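PDB 1QX0: trwC protein from Escherichia coli, which probably acts as a plasmid conjugative relaxase, its N-terminal relaxase domain binding DNA and a zinc ion to nick and carry the transferred strand. Local coordinates for residues G83-F88 with H163-N168. Residues are numbered along the deposited sequence; the frame is centred on the assembly and turned at random.
Sequences GLDLTF and HAVILN. With ZN (zinc ion), chain D.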
loop_
_atom_site.group_PDB
_atom_site.type_symbol
_atom_site.label_atom_id
_atom_site.label_comp_id
_atom_site.label_asym_id
_atom_site.label_seq_id
_atom_site.Cartn_x
_atom_site.Cartn_y
_atom_site.Cartn_z
ATOM N N GLY B 83 -7.634 -8.878 -7.456
ATOM C CA GLY B 83 -7.798 -7.846 -6.451
ATOM C C GLY B 83 -7.208 -6.512 -6.840
ATOM O O GLY B 83 -6.897 -6.276 -7.997
ATOM N N LEU B 84 -7.051 -5.650 -5.844
ATOM C CA LEU B 84 -6.582 -4.294 -6.058
ATOM C C LEU B 84 -5.638 -3.926 -4.931
ATOM O O LEU B 84 -6.040 -3.837 -3.771
ATOM C CB LEU B 84 -7.770 -3.334 -6.124
ATOM C CG LEU B 84 -7.483 -1.875 -6.506
ATOM C CD1 LEU B 84 -6.774 -1.799 -7.882
ATOM C CD2 LEU B 84 -8.769 -1.080 -6.555
ATOM N N ASP B 85 -4.373 -3.714 -5.264
ATOM C CA ASP B 85 -3.424 -3.385 -4.247
ATOM C C ASP B 85 -3.349 -1.869 -4.137
ATOM O O ASP B 85 -3.028 -1.170 -5.118
ATOM C CB ASP B 85 -2.037 -3.994 -4.566
ATOM C CG ASP B 85 -0.986 -3.664 -3.472
ATOM O OD1 ASP B 85 -1.374 -3.068 -2.437
ATOM O OD2 ASP B 85 0.237 -3.963 -3.547
ATOM N N LEU B 86 -3.642 -1.359 -2.941
ATOM C CA LEU B 86 -3.450 0.053 -2.672
ATOM C C LEU B 86 -2.270 0.160 -1.692
ATOM O O LEU B 86 -2.352 -0.313 -0.558
ATOM C CB LEU B 86 -4.714 0.700 -2.109
ATOM C CG LEU B 86 -6.079 0.673 -2.816
ATOM C CD1 LEU B 86 -6.993 1.653 -2.128
ATOM C CD2 LEU B 86 -6.023 1.042 -4.278
ATOM N N THR B 87 -1.165 0.745 -2.140
ATOM C CA THR B 87 0.049 0.707 -1.330
ATOM C C THR B 87 0.236 2.091 -0.732
ATOM O O THR B 87 0.443 3.046 -1.464
ATOM C CB THR B 87 1.271 0.236 -2.189
ATOM O OG1 THR B 87 1.069 -1.129 -2.631
ATOM C CG2 THR B 87 2.577 0.211 -1.369
ATOM N N PHE B 88 0.131 2.202 0.594
ATOM C CA PHE B 88 0.276 3.505 1.266
ATOM C C PHE B 88 1.688 3.668 1.811
ATOM O O PHE B 88 2.143 2.825 2.592
ATOM C CB PHE B 88 -0.678 3.573 2.455
ATOM C CG PHE B 88 -2.123 3.565 2.075
ATOM C CD1 PHE B 88 -2.785 2.361 1.800
ATOM C CD2 PHE B 88 -2.841 4.757 2.019
ATOM C CE1 PHE B 88 -4.145 2.353 1.459
ATOM C CE2 PHE B 88 -4.187 4.749 1.672
ATOM C CZ PHE B 88 -4.843 3.542 1.383
ATOM N N HIS B 163 0.568 -2.507 2.191
ATOM C CA HIS B 163 -0.113 -2.995 1.010
ATOM C C HIS B 163 -1.501 -3.361 1.451
ATOM O O HIS B 163 -1.686 -4.320 2.212
ATOM C CB HIS B 163 0.552 -4.239 0.445
ATOM C CG HIS B 163 1.959 -4.031 0.005
ATOM N ND1 HIS B 163 2.285 -3.578 -1.255
ATOM C CD2 HIS B 163 3.134 -4.262 0.641
ATOM C CE1 HIS B 163 3.602 -3.522 -1.367
ATOM N NE2 HIS B 163 4.138 -3.934 -0.232
ATOM N N ALA B 164 -2.466 -2.582 1.003
ATOM C CA ALA B 164 -3.859 -2.884 1.273
ATOM C C ALA B 164 -4.336 -3.646 0.057
ATOM O O ALA B 164 -4.591 -3.057 -0.988
ATOM C CB ALA B 164 -4.672 -1.598 1.496
ATOM N N VAL B 165 -4.409 -4.964 0.193
ATOM C CA VAL B 165 -4.863 -5.803 -0.894
ATOM C C VAL B 165 -6.400 -5.947 -0.813
ATOM O O VAL B 165 -6.911 -6.662 0.046
ATOM C CB VAL B 165 -4.143 -7.189 -0.865
ATOM C CG1 VAL B 165 -4.657 -8.091 -1.973
ATOM C CG2 VAL B 165 -2.623 -7.008 -1.008
ATOM N N ILE B 166 -7.110 -5.263 -1.714
ATOM C CA ILE B 166 -8.557 -5.357 -1.841
ATOM C C ILE B 166 -8.928 -6.554 -2.689
ATOM O O ILE B 166 -8.575 -6.631 -3.867
ATOM C CB ILE B 166 -9.165 -4.078 -2.451
ATOM C CG1 ILE B 166 -8.941 -2.852 -1.535
ATOM C CG2 ILE B 166 -10.641 -4.261 -2.653
ATOM C CD1 ILE B 166 -9.147 -1.519 -2.286
ATOM N N LEU B 167 -9.629 -7.517 -2.112
ATOM C CA LEU B 167 -9.998 -8.664 -2.930
ATOM C C LEU B 167 -11.055 -8.288 -3.981
ATOM O O LEU B 167 -11.823 -7.339 -3.812
ATOM C CB LEU B 167 -10.334 -9.886 -2.062
ATOM C CG LEU B 167 -8.960 -10.227 -1.438
ATOM C CD1 LEU B 167 -8.836 -9.945 0.066
ATOM C CD2 LEU B 167 -8.470 -11.619 -1.790
ATOM N N ASN B 168 -11.027 -8.986 -5.105
ATOM C CA ASN B 168 -11.920 -8.671 -6.190
ATOM C C ASN B 168 -13.310 -9.298 -5.896
ATOM O O ASN B 168 -13.760 -10.241 -6.558
ATOM C CB ASN B 168 -11.323 -9.112 -7.538
ATOM C CG ASN B 168 -12.201 -8.727 -8.703
ATOM O OD1 ASN B 168 -12.907 -7.726 -8.632
ATOM N ND2 ASN B 168 -12.199 -9.537 -9.762
HETATM ZN ZN ZN D . 6.133 -4.035 0.857
HETATM O O HOH W 1 7.343 -3.442 -1.241
#
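His163 and Asp85 meet across two antiparallel strands of the relaxase domain in a His-carboxylate hydrogen bond one step behind the zinc ion. His163 ND1 donates to the syn lone pair of Asp85 OD2 at 3.1 Å. The oxygen lies 21° out of the imidazole plane, and the carboxylate is turned 48° against the ring. Asp85 reaches this position because its CG stands anti to the backbone N (chi1 -179°), which carries the carboxylate along its own strand to the ring. Thr87 lies alongside the imidazole, and its OG1 takes a second, weak and bent bond from ND1. With ND1 so engaged, NE2 is turned to the metal, which it binds at 2.3 Å; Asp85 is thus a second-shell residue that helps to fix the rotation of a first-shell ligand and probably makes the imidazole a stronger donor to zinc. Without the carboxylate, as with an alanine here, His163 ND1 would probably keep just the weak Thr87 bond, and the ring's tilt would be less firmly set, though zinc and Tyr18 still hold it.

On the other sheet face the contact is apolar. Ile166 CD1 comes against Leu86 CG at 3.8 Å, while Ala164 CB sits at the edge of the Phe88 ring, 4.0 Å from CE1. Paired backbone bonds of Leu84 with Ile166 and of Leu86 with Ala164 hold the ladder, with Leu86 N 2.8 Å from Ala164 O.

His150 and His161 join His163 in the three-histidine metal site characteristic of relaxases of this family, beside the bound DNA; Tyr18 stacks on His163. Strand 2-8 flanks strand 81-89, strand 145-152 flanks strand 158-171, helix 104-122 packs on Phe88 and Ala164, and helix 52-59 touches Val165 and Leu167.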